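Local coordinates for threonine--tRNA ligase catalytic subunit (Aeropyrum pernix, PDB 3A32), which probably charges tRNA(Thr) with threonine in two steps, first activating the amino acid with ATP, and carries one zinc ion per subunit, at residues A[179-184]-A[309-314]; A[135-140]-A[163-168]; A[335-340]-A[396-401]; A[341-346]-A[372-377]. All blocks are in the same frame, centred on the assembly; numbering follows the deposited sequence.

Contact 1 (A[179-184]-A[309-314]). With ZN (zinc ion), chain G.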
# COMPACT_ATOMS: atom_id res chain seq x y z
N TYR A 179 -0.87 -27.42 -2.44
CA TYR A 179 -2.30 -27.51 -2.44
C TYR A 179 -2.92 -26.22 -1.88
O TYR A 179 -3.85 -25.67 -2.47
CB TYR A 179 -2.76 -28.74 -1.64
CG TYR A 179 -4.26 -28.90 -1.65
CD1 TYR A 179 -4.93 -29.46 -2.76
CD2 TYR A 179 -5.01 -28.47 -0.56
CE1 TYR A 179 -6.32 -29.56 -2.76
CE2 TYR A 179 -6.38 -28.60 -0.54
CZ TYR A 179 -7.01 -29.13 -1.63
OH TYR A 179 -8.38 -29.20 -1.56
N ASP A 180 -2.40 -25.73 -0.76
CA ASP A 180 -2.88 -24.54 -0.11
C ASP A 180 -2.81 -23.31 -1.00
O ASP A 180 -3.70 -22.44 -0.93
CB ASP A 180 -2.10 -24.26 1.17
CG ASP A 180 -2.48 -25.26 2.33
OD1 ASP A 180 -3.43 -26.04 2.21
OD2 ASP A 180 -1.80 -25.23 3.38
N VAL A 181 -1.75 -23.23 -1.84
CA VAL A 181 -1.60 -22.10 -2.78
C VAL A 181 -2.68 -22.18 -3.81
O VAL A 181 -3.28 -21.15 -4.12
CB VAL A 181 -0.19 -22.01 -3.41
CG1 VAL A 181 -0.14 -20.91 -4.53
CG2 VAL A 181 0.85 -21.67 -2.32
N PHE A 182 -3.00 -23.39 -4.28
CA PHE A 182 -4.16 -23.52 -5.12
C PHE A 182 -5.41 -23.00 -4.40
O PHE A 182 -6.21 -22.28 -5.01
CB PHE A 182 -4.43 -24.97 -5.61
CG PHE A 182 -5.79 -25.11 -6.27
CD1 PHE A 182 -5.97 -24.80 -7.61
CD2 PHE A 182 -6.89 -25.52 -5.54
CE1 PHE A 182 -7.24 -24.90 -8.23
CE2 PHE A 182 -8.16 -25.61 -6.15
CZ PHE A 182 -8.32 -25.30 -7.49
N GLU A 183 -5.58 -23.36 -3.12
CA GLU A 183 -6.79 -22.97 -2.37
C GLU A 183 -6.83 -21.44 -2.18
O GLU A 183 -7.87 -20.83 -2.23
CB GLU A 183 -6.90 -23.69 -1.02
CG GLU A 183 -7.21 -25.18 -1.11
CD GLU A 183 -8.68 -25.52 -1.45
OE1 GLU A 183 -9.24 -25.01 -2.43
OE2 GLU A 183 -9.30 -26.33 -0.72
N GLU A 184 -5.66 -20.83 -2.00
CA GLU A 184 -5.56 -19.38 -1.94
C GLU A 184 -6.00 -18.70 -3.24
O GLU A 184 -6.75 -17.75 -3.22
CB GLU A 184 -4.11 -19.00 -1.57
CG GLU A 184 -3.82 -19.35 -0.13
CD GLU A 184 -2.38 -19.41 0.21
OE1 GLU A 184 -1.50 -19.04 -0.59
OE2 GLU A 184 -2.11 -19.81 1.35
N ILE A 309 10.11 -22.14 -3.31
CA ILE A 309 9.04 -21.92 -4.23
C ILE A 309 8.82 -20.41 -4.44
O ILE A 309 8.81 -19.64 -3.49
CB ILE A 309 7.72 -22.63 -3.75
CG1 ILE A 309 7.89 -24.14 -3.77
CG2 ILE A 309 6.50 -22.18 -4.59
CD1 ILE A 309 6.78 -24.94 -3.10
N HIS A 310 8.69 -20.03 -5.70
CA HIS A 310 8.13 -18.74 -6.13
C HIS A 310 6.66 -19.01 -6.42
O HIS A 310 6.35 -20.02 -7.05
CB HIS A 310 8.69 -18.33 -7.49
CG HIS A 310 10.18 -18.34 -7.60
ND1 HIS A 310 10.93 -17.18 -7.54
CD2 HIS A 310 11.07 -19.34 -7.84
CE1 HIS A 310 12.20 -17.47 -7.73
NE2 HIS A 310 12.31 -18.78 -7.92
N ARG A 311 5.74 -18.13 -6.00
CA ARG A 311 4.33 -18.31 -6.36
C ARG A 311 3.60 -16.99 -6.48
O ARG A 311 3.86 -16.08 -5.72
CB ARG A 311 3.62 -19.24 -5.37
CG ARG A 311 3.72 -18.90 -3.87
CD ARG A 311 2.43 -18.26 -3.30
NE ARG A 311 2.17 -16.87 -3.68
CZ ARG A 311 1.10 -16.17 -3.29
NH1 ARG A 311 0.18 -16.72 -2.48
NH2 ARG A 311 0.94 -14.91 -3.69
N ALA A 312 2.70 -16.85 -7.45
CA ALA A 312 1.74 -15.74 -7.44
C ALA A 312 0.39 -16.37 -7.70
O ALA A 312 0.33 -17.40 -8.32
CB ALA A 312 2.09 -14.70 -8.52
N LEU A 313 -0.70 -15.71 -7.29
CA LEU A 313 -2.06 -16.17 -7.59
C LEU A 313 -2.58 -15.51 -8.84
O LEU A 313 -3.10 -16.18 -9.69
CB LEU A 313 -3.04 -15.93 -6.43
CG LEU A 313 -2.59 -16.32 -5.00
CD1 LEU A 313 -3.70 -15.99 -3.99
CD2 LEU A 313 -2.19 -17.80 -4.84
N LEU A 314 -2.45 -14.19 -8.94
CA LEU A 314 -2.90 -13.40 -10.09
C LEU A 314 -1.77 -13.31 -11.10
O LEU A 314 -1.99 -13.47 -12.29
CB LEU A 314 -3.29 -11.99 -9.63
CG LEU A 314 -4.29 -11.85 -8.46
CD1 LEU A 314 -4.64 -10.36 -8.12
CD2 LEU A 314 -5.54 -12.67 -8.74
ZN ZN G . 10.51 -15.21 -7.09
O HOH W 1 8.65 -14.71 -7.69

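Contact 2 (A[135-140]-A[163-168]). With ZN (zinc ion), chain G.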
# COMPACT_ATOMS: atom_id res chain seq x y z
N LYS A 135 7.06 -18.42 4.89
CA LYS A 135 6.26 -17.87 3.80
C LYS A 135 6.28 -16.40 3.91
O LYS A 135 5.96 -15.86 4.97
CB LYS A 135 4.82 -18.39 3.87
CG LYS A 135 4.73 -19.92 4.07
CD LYS A 135 3.34 -20.51 3.89
CE LYS A 135 2.22 -19.57 4.39
NZ LYS A 135 0.94 -20.33 4.68
N VAL A 136 6.68 -15.74 2.81
CA VAL A 136 6.82 -14.28 2.75
C VAL A 136 6.05 -13.74 1.50
O VAL A 136 6.28 -14.23 0.38
CB VAL A 136 8.33 -13.88 2.77
CG1 VAL A 136 9.13 -14.50 1.58
CG2 VAL A 136 8.51 -12.43 2.82
N PHE A 137 5.16 -12.76 1.71
CA PHE A 137 4.33 -12.17 0.66
C PHE A 137 4.69 -10.69 0.43
O PHE A 137 4.94 -9.97 1.38
CB PHE A 137 2.83 -12.19 1.04
CG PHE A 137 1.97 -11.42 0.07
CD1 PHE A 137 1.66 -11.96 -1.19
CD2 PHE A 137 1.51 -10.14 0.38
CE1 PHE A 137 0.92 -11.26 -2.09
CE2 PHE A 137 0.73 -9.44 -0.54
CZ PHE A 137 0.44 -9.99 -1.77
N GLU A 138 4.68 -10.25 -0.83
CA GLU A 138 4.90 -8.81 -1.13
C GLU A 138 4.06 -8.38 -2.31
O GLU A 138 4.04 -9.10 -3.31
CB GLU A 138 6.38 -8.47 -1.40
CG GLU A 138 6.57 -7.03 -1.81
CD GLU A 138 8.03 -6.57 -1.83
OE1 GLU A 138 8.97 -7.39 -1.62
OE2 GLU A 138 8.24 -5.36 -2.09
N PHE A 139 3.32 -7.27 -2.16
CA PHE A 139 2.69 -6.53 -3.27
C PHE A 139 3.85 -5.79 -3.92
O PHE A 139 4.21 -4.67 -3.52
CB PHE A 139 1.66 -5.54 -2.68
CG PHE A 139 0.73 -4.90 -3.71
CD1 PHE A 139 -0.31 -5.62 -4.29
CD2 PHE A 139 0.88 -3.57 -4.07
CE1 PHE A 139 -1.17 -5.02 -5.25
CE2 PHE A 139 0.03 -2.95 -4.98
CZ PHE A 139 -1.01 -3.69 -5.57
N GLY A 140 4.51 -6.43 -4.88
CA GLY A 140 5.87 -5.97 -5.25
C GLY A 140 5.91 -5.24 -6.56
O GLY A 140 5.15 -5.57 -7.46
N ASP A 163 1.51 -10.09 -7.08
CA ASP A 163 1.20 -10.63 -5.75
C ASP A 163 2.19 -11.81 -5.49
O ASP A 163 1.84 -13.00 -5.54
CB ASP A 163 -0.29 -11.12 -5.68
CG ASP A 163 -0.66 -12.13 -6.80
OD1 ASP A 163 -0.15 -12.00 -7.94
OD2 ASP A 163 -1.48 -13.06 -6.55
N ASP A 164 3.41 -11.43 -5.18
CA ASP A 164 4.55 -12.30 -5.16
C ASP A 164 4.76 -12.90 -3.78
O ASP A 164 4.65 -12.20 -2.77
CB ASP A 164 5.78 -11.44 -5.55
CG ASP A 164 6.96 -12.28 -6.02
OD1 ASP A 164 6.76 -13.44 -6.45
OD2 ASP A 164 8.10 -11.74 -5.99
N ALA A 165 5.14 -14.18 -3.71
CA ALA A 165 5.51 -14.76 -2.42
C ALA A 165 6.57 -15.80 -2.66
O ALA A 165 6.72 -16.31 -3.78
CB ALA A 165 4.28 -15.36 -1.74
N HIS A 166 7.35 -16.06 -1.62
CA HIS A 166 8.34 -17.09 -1.61
C HIS A 166 8.14 -17.99 -0.40
O HIS A 166 7.83 -17.53 0.71
CB HIS A 166 9.76 -16.49 -1.72
CG HIS A 166 9.97 -15.81 -3.03
ND1 HIS A 166 9.65 -14.49 -3.23
CD2 HIS A 166 10.32 -16.30 -4.24
CE1 HIS A 166 9.86 -14.17 -4.49
NE2 HIS A 166 10.27 -15.25 -5.13
N ILE A 167 8.29 -19.29 -0.63
CA ILE A 167 8.05 -20.28 0.38
C ILE A 167 9.24 -21.21 0.47
O ILE A 167 9.68 -21.79 -0.53
CB ILE A 167 6.77 -21.09 0.08
CG1 ILE A 167 5.61 -20.15 -0.21
CG2 ILE A 167 6.42 -22.10 1.24
CD1 ILE A 167 4.27 -20.88 -0.13
N ILE A 168 9.77 -21.36 1.68
CA ILE A 168 10.81 -22.35 1.96
C ILE A 168 10.17 -23.44 2.83
O ILE A 168 9.83 -23.19 3.99
CB ILE A 168 12.01 -21.67 2.66
CG1 ILE A 168 12.54 -20.58 1.73
CG2 ILE A 168 13.07 -22.70 3.10
CD1 ILE A 168 13.68 -19.74 2.26
ZN ZN G . 10.51 -15.21 -7.09
O HOH W 1 8.65 -14.71 -7.69

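Contact 3 (A[335-340]-A[396-401]). With SO4 (sulfate ion), chain B.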
# COMPACT_ATOMS: atom_id res chain seq x y z
N THR A 335 -16.00 -3.76 -4.25
CA THR A 335 -14.90 -3.26 -3.43
C THR A 335 -13.82 -2.50 -4.26
O THR A 335 -13.14 -1.59 -3.76
CB THR A 335 -14.28 -4.40 -2.55
OG1 THR A 335 -15.28 -4.88 -1.61
CG2 THR A 335 -13.15 -3.87 -1.71
N LEU A 336 -13.75 -2.85 -5.54
CA LEU A 336 -12.77 -2.36 -6.49
C LEU A 336 -13.30 -1.39 -7.57
O LEU A 336 -12.57 -1.02 -8.50
CB LEU A 336 -12.11 -3.57 -7.16
CG LEU A 336 -11.35 -4.52 -6.22
CD1 LEU A 336 -10.71 -5.59 -7.10
CD2 LEU A 336 -10.30 -3.80 -5.26
N ALA A 337 -14.56 -0.97 -7.46
CA ALA A 337 -15.20 -0.14 -8.47
C ALA A 337 -14.76 1.30 -8.22
O ALA A 337 -14.89 1.83 -7.10
CB ALA A 337 -16.74 -0.27 -8.35
N PRO A 338 -14.26 1.99 -9.28
CA PRO A 338 -13.95 3.42 -9.11
C PRO A 338 -15.13 4.19 -8.46
O PRO A 338 -14.95 4.88 -7.45
CB PRO A 338 -13.66 3.88 -10.54
CG PRO A 338 -13.11 2.63 -11.22
CD PRO A 338 -13.99 1.52 -10.65
N ILE A 339 -16.35 4.06 -9.03
CA ILE A 339 -17.55 4.65 -8.41
C ILE A 339 -18.38 3.53 -7.79
O ILE A 339 -18.87 2.63 -8.49
CB ILE A 339 -18.40 5.46 -9.45
CG1 ILE A 339 -17.56 6.60 -10.07
CG2 ILE A 339 -19.70 6.01 -8.80
CD1 ILE A 339 -18.24 7.37 -11.26
N GLN A 340 -18.54 3.57 -6.46
CA GLN A 340 -19.31 2.55 -5.76
C GLN A 340 -20.82 2.79 -5.77
O GLN A 340 -21.59 1.87 -6.03
CB GLN A 340 -18.76 2.41 -4.33
CG GLN A 340 -17.34 1.75 -4.35
CD GLN A 340 -16.77 1.56 -3.01
OE1 GLN A 340 -16.57 2.52 -2.26
NE2 GLN A 340 -16.44 0.31 -2.68
N LYS A 396 -19.84 3.05 -15.38
CA LYS A 396 -20.22 1.73 -14.87
C LYS A 396 -20.16 1.64 -13.33
O LYS A 396 -19.38 0.81 -12.79
CB LYS A 396 -19.37 0.64 -15.50
CG LYS A 396 -19.62 0.43 -16.98
CD LYS A 396 -18.65 -0.53 -17.62
CE LYS A 396 -19.10 -0.79 -19.05
NZ LYS A 396 -18.93 0.38 -19.96
N PRO A 397 -20.96 2.49 -12.62
CA PRO A 397 -20.89 2.51 -11.15
C PRO A 397 -21.31 1.17 -10.62
O PRO A 397 -22.13 0.51 -11.24
CB PRO A 397 -21.91 3.60 -10.77
CG PRO A 397 -22.04 4.47 -12.02
CD PRO A 397 -21.98 3.43 -13.12
N ALA A 398 -20.76 0.73 -9.50
CA ALA A 398 -21.18 -0.56 -8.92
C ALA A 398 -22.69 -0.56 -8.62
O ALA A 398 -23.38 -1.50 -8.97
CB ALA A 398 -20.34 -0.91 -7.64
N VAL A 399 -23.21 0.50 -8.00
CA VAL A 399 -24.63 0.58 -7.61
C VAL A 399 -25.19 1.91 -8.09
O VAL A 399 -24.57 2.92 -7.82
CB VAL A 399 -24.79 0.44 -6.05
CG1 VAL A 399 -26.28 0.49 -5.61
CG2 VAL A 399 -24.14 -0.90 -5.50
N ASN A 400 -26.32 1.93 -8.83
CA ASN A 400 -27.07 3.16 -9.16
C ASN A 400 -28.23 3.38 -8.20
O ASN A 400 -29.00 2.46 -7.99
CB ASN A 400 -27.61 3.22 -10.63
CG ASN A 400 -26.49 3.15 -11.68
OD1 ASN A 400 -25.32 3.50 -11.40
ND2 ASN A 400 -26.83 2.66 -12.89
N VAL A 401 -28.32 4.58 -7.62
CA VAL A 401 -29.44 4.92 -6.70
C VAL A 401 -30.24 6.03 -7.38
O VAL A 401 -29.72 7.11 -7.62
CB VAL A 401 -28.95 5.35 -5.27
CG1 VAL A 401 -30.14 5.70 -4.34
CG2 VAL A 401 -28.07 4.22 -4.63
S SO4 B . -20.13 -1.15 -23.06
O1 SO4 B . -21.39 -0.99 -22.32
O2 SO4 B . -19.38 -2.40 -22.94
O3 SO4 B . -20.58 -1.10 -24.44
O4 SO4 B . -19.24 -0.05 -22.69
O HOH W 2 -17.01 2.63 -11.37

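Contact 4 (A[341-346]-A[372-377])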
# COMPACT_ATOMS: atom_id res chain seq x y z
N PHE A 341 -21.24 4.02 -5.48
CA PHE A 341 -22.66 4.40 -5.53
C PHE A 341 -22.76 5.56 -6.46
O PHE A 341 -22.11 6.58 -6.21
CB PHE A 341 -23.19 4.85 -4.15
CG PHE A 341 -23.41 3.72 -3.19
CD1 PHE A 341 -24.58 2.96 -3.25
CD2 PHE A 341 -22.43 3.39 -2.25
CE1 PHE A 341 -24.78 1.89 -2.37
CE2 PHE A 341 -22.61 2.32 -1.37
CZ PHE A 341 -23.80 1.58 -1.39
N ALA A 342 -23.57 5.44 -7.52
CA ALA A 342 -23.93 6.63 -8.30
C ALA A 342 -25.33 7.04 -7.81
O ALA A 342 -26.25 6.21 -7.81
CB ALA A 342 -23.93 6.36 -9.79
N VAL A 343 -25.46 8.28 -7.36
CA VAL A 343 -26.71 8.82 -6.83
C VAL A 343 -27.26 9.78 -7.88
O VAL A 343 -26.63 10.81 -8.19
CB VAL A 343 -26.50 9.56 -5.46
CG1 VAL A 343 -27.80 10.15 -4.95
CG2 VAL A 343 -25.89 8.60 -4.36
N ILE A 344 -28.40 9.41 -8.47
CA ILE A 344 -28.96 10.06 -9.66
C ILE A 344 -30.29 10.75 -9.31
O ILE A 344 -31.29 10.10 -8.99
CB ILE A 344 -29.11 9.05 -10.83
CG1 ILE A 344 -27.74 8.46 -11.17
CG2 ILE A 344 -29.64 9.76 -12.11
CD1 ILE A 344 -27.74 7.04 -11.59
N ALA A 345 -30.28 12.09 -9.35
CA ALA A 345 -31.41 12.88 -8.92
C ALA A 345 -32.28 13.13 -10.16
O ALA A 345 -31.86 13.82 -11.08
CB ALA A 345 -30.91 14.21 -8.30
N VAL A 346 -33.48 12.54 -10.21
CA VAL A 346 -34.30 12.71 -11.43
C VAL A 346 -35.26 13.91 -11.25
O VAL A 346 -36.36 13.78 -10.70
CB VAL A 346 -35.03 11.46 -11.79
CG1 VAL A 346 -35.67 11.62 -13.19
CG2 VAL A 346 -34.08 10.19 -11.70
N PHE A 372 -17.36 5.47 1.42
CA PHE A 372 -17.66 4.94 0.08
C PHE A 372 -17.23 5.89 -1.01
O PHE A 372 -17.07 7.12 -0.76
CB PHE A 372 -19.17 4.67 -0.08
CG PHE A 372 -19.68 3.54 0.79
CD1 PHE A 372 -19.24 2.23 0.59
CD2 PHE A 372 -20.62 3.80 1.79
CE1 PHE A 372 -19.72 1.18 1.35
CE2 PHE A 372 -21.10 2.76 2.59
CZ PHE A 372 -20.62 1.44 2.37
N ARG A 373 -17.10 5.35 -2.22
CA ARG A 373 -16.84 6.18 -3.41
C ARG A 373 -18.17 6.53 -4.13
O ARG A 373 -18.87 5.63 -4.64
CB ARG A 373 -15.81 5.53 -4.32
CG ARG A 373 -14.36 5.50 -3.69
CD ARG A 373 -13.31 4.92 -4.59
NE ARG A 373 -13.57 3.54 -4.97
CZ ARG A 373 -13.25 2.47 -4.24
NH1 ARG A 373 -12.63 2.62 -3.07
NH2 ARG A 373 -13.51 1.23 -4.70
N VAL A 374 -18.48 7.83 -4.17
CA VAL A 374 -19.81 8.33 -4.53
C VAL A 374 -19.70 9.32 -5.73
O VAL A 374 -18.76 10.13 -5.80
CB VAL A 374 -20.54 9.00 -3.28
CG1 VAL A 374 -22.03 9.37 -3.61
CG2 VAL A 374 -20.52 8.06 -2.08
N ALA A 375 -20.63 9.22 -6.68
CA ALA A 375 -20.80 10.24 -7.69
C ALA A 375 -22.29 10.63 -7.76
O ALA A 375 -23.16 9.75 -7.85
CB ALA A 375 -20.30 9.73 -9.04
N VAL A 376 -22.59 11.93 -7.66
CA VAL A 376 -23.98 12.43 -7.81
C VAL A 376 -24.14 12.91 -9.23
O VAL A 376 -23.24 13.57 -9.75
CB VAL A 376 -24.26 13.59 -6.89
CG1 VAL A 376 -25.69 14.16 -7.14
CG2 VAL A 376 -24.13 13.16 -5.47
N LYS A 377 -25.25 12.54 -9.85
CA LYS A 377 -25.58 13.04 -11.18
C LYS A 377 -26.95 13.78 -11.11
O LYS A 377 -27.90 13.25 -10.61
CB LYS A 377 -25.61 11.88 -12.19
CG LYS A 377 -26.03 12.22 -13.64
CD LYS A 377 -25.13 13.30 -14.30
CE LYS A 377 -25.72 13.68 -15.65
NZ LYS A 377 -24.78 14.49 -16.49

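Contact 1 (A[179-184]-A[309-314])
Arg311 NH1 is held by several groups at once: Glu184 OE1 reaches it from helix 174-191 in a long salt bridge of 3.4 Å, and His63 NE2 and Tyr68 OH add hydrogen bonds from the same chain. Glu184 OE1 comes in at the edge of the guanidinium, in its plane, while the carboxylate itself is turned 56° against that plane. The acid is also hydrogen-bonded through OE1 to Tyr68, which thus links both charges, and Arg311 NH2 is taken by the carbonyl of Asp163. A buried ion pair is in this way spread over several partners, which would probably lower the cost of placing it in the core. Arg311 starts with CG between the backbone N and the carbonyl carbon (chi1 53°) and bends again at the next two torsions; its CD lies 3.9 Å from Val181 CG2. Leu313 supplies the apolar half: its CD2 meets Val181 CG1 at 3.7 Å, and its CD1 rests 3.9 Å from Glu184 CB. An alanine in place of Leu313 would probably open a gap beneath the helix and leave Val181 CG1 and Glu184 CB without these methyl neighbours. His310, which does not touch the helix segment, binds zinc through ND1 at 2.1 Å, completing the site with Cys112, His166 and a water. Helix 174-191 lies on one side of strand 306-316, with Val181 also touching Ile167 of strand 159-170 and Ile281 of strand 273-284, the two strands that flank it.

Contact 2 (A[135-140]-A[163-168])
Phe137 and Asp163 make the tight end of this antiparallel pair, which forms the two strands of motif 2 in the class II synthetase fold. Phe137 CG stands anti to the backbone N (chi1 172°), and the ring beyond it comes nearer the partner strand: Asp163 CB lies at its edge, in plane, 3.8 Å from CE1, and CD1 comes within 3.4 Å of Asp164 O. The ring also stacks with His63. An alanine here would probably leave Asp163 CB without its ring neighbour and His63 without its stacking partner. Four backbone bonds hold the strands, among them Glu138 N to Asp164 O at 2.8 Å and Val136 N to His166 O at 3.0 Å. On the face bearing Val136 and His166, Val136 CG1 presses on His166 O at 3.4 Å. From that face His166 NE2 binds zinc at 2.0 Å, and the zinc-bound water donates to Asp164 OD1 over 2.6 Å, so two alternate residues on one face, Asp164 and His166, serve water and metal. The packing is looser at the other end, where the partly exposed Lys135 runs alongside Ile167, CG to CG2 at 4.0 Å, before its amino group departs to the carbonyl of Arg66. Strand 134-143 is flanked by strands 69-70 and 159-170, the latter leading on to 306-316. Helix 48-65 packs on Phe137 through Leu59, helix 112-126 brings His115 to Val136, Glu138 and His166, and Tyr53 of the second subunit hydrogen-bonds Phe139 N.

Contact 3 (A[335-340]-A[396-401])
Ile339 and Gln340 meet Pro397, Ala398 and Val399 where the linker enters the anticodon-binding domain, just ahead of the parallel pairing of strands 341-347 and 399-403. Two backbone hydrogen bonds join them, from consecutive donors to consecutive acceptors. Ala398 N reaches Ile339 O at 2.9 Å and is nearly straight (166° at the hydrogen); Val399 N reaches Gln340 O, also at 2.9 Å, but more bent at 132°, with the donor tilted from the carbonyl plane. Ile339 O has a second neighbour, Pro397 CA, whose C-H approaches it at 3.3 Å. The apolar contacts are small and close: Ala337 CB abuts Ala398 CB at 3.7 Å, while Ile339 and Pro397 lie side by side, CG2 to CB at 3.8 Å. Among the polar groups, the Gln340 amide is engaged outside the two segments, OE1 accepting from Arg373 N and NE2 donating to Phe334 O. A water accepts a hydrogen bond from Ile339 N at 2.8 Å. Lys396 leads off from the junction, its chain extended until a bend at the last torsion (chi4 70°) sets NZ 2.8 Å from O4 of a sulfate, probably left by crystallisation.

Contact 4 (A[341-346]-A[372-377])
A beta-alpha-beta unit of the anticodon-binding domain, strand 341-347, helix 353-369 and strand 373-380, brings its two strands together here, parallel and in register from Phe341 with Val374 to Ile344 with Lys377. Five backbone bonds zip them in alternation. Val343 shows the pattern, its N donating to Ala375 O at 2.8 Å and its O accepting from Lys377 N at 2.8 Å; the ladder runs from Phe341 N on Arg373 O to Ala345 N on Lys377 O.

The aromatic pair at the start of the strands is T-shaped. Phe341 sends CE2 over the centre of the Phe372 ring, 3.8 Å from CG, with centroids 5.2 Å apart and planes at 78°. On the same face, Val343 CG2 meets Val374 CG1 at 4.0 Å. This apolar side is covered by helix 353-369, where Leu367 touches Phe341, Phe372 and Val374, and by helix 435-457, whose Ala446 reaches both rings. The opposite face carries Ala342, Ala375, Ile344 and Lys377, where Ile344 CG1 stands 4.2 Å from Lys377 CB. Arg373 turns its guanidinium back to the linker, where NH2 binds the carbonyls of Thr335 and Ala337. Such a beta-alpha-beta unit is a building block of the alpha/beta fold of the anticodon-binding domain found in class II synthetases of this kind.

Overall arrangement
All four contacts are largely buried, but they belong to two different parts of the fold. Contacts 1 and 2 share the catalytic sheet through neighbouring strands 306-316 and 159-170 and meet at one zinc ion; charged and metal-binding groups do much of the work there. Contacts 3 and 4 lie about 9 Å apart, centre to centre, in and at the entrance to the anticodon-binding domain and share the sheet of strands 399-403, 341-347 and 373-380. Backbone bonds and apolar side chains dominate them, away from the annotated sites. Contact 2 is an antiparallel ladder and contact 4 a parallel one, whereas contact 1 sets a helix on a strand and contact 3 ties a linker to a strand's beginning.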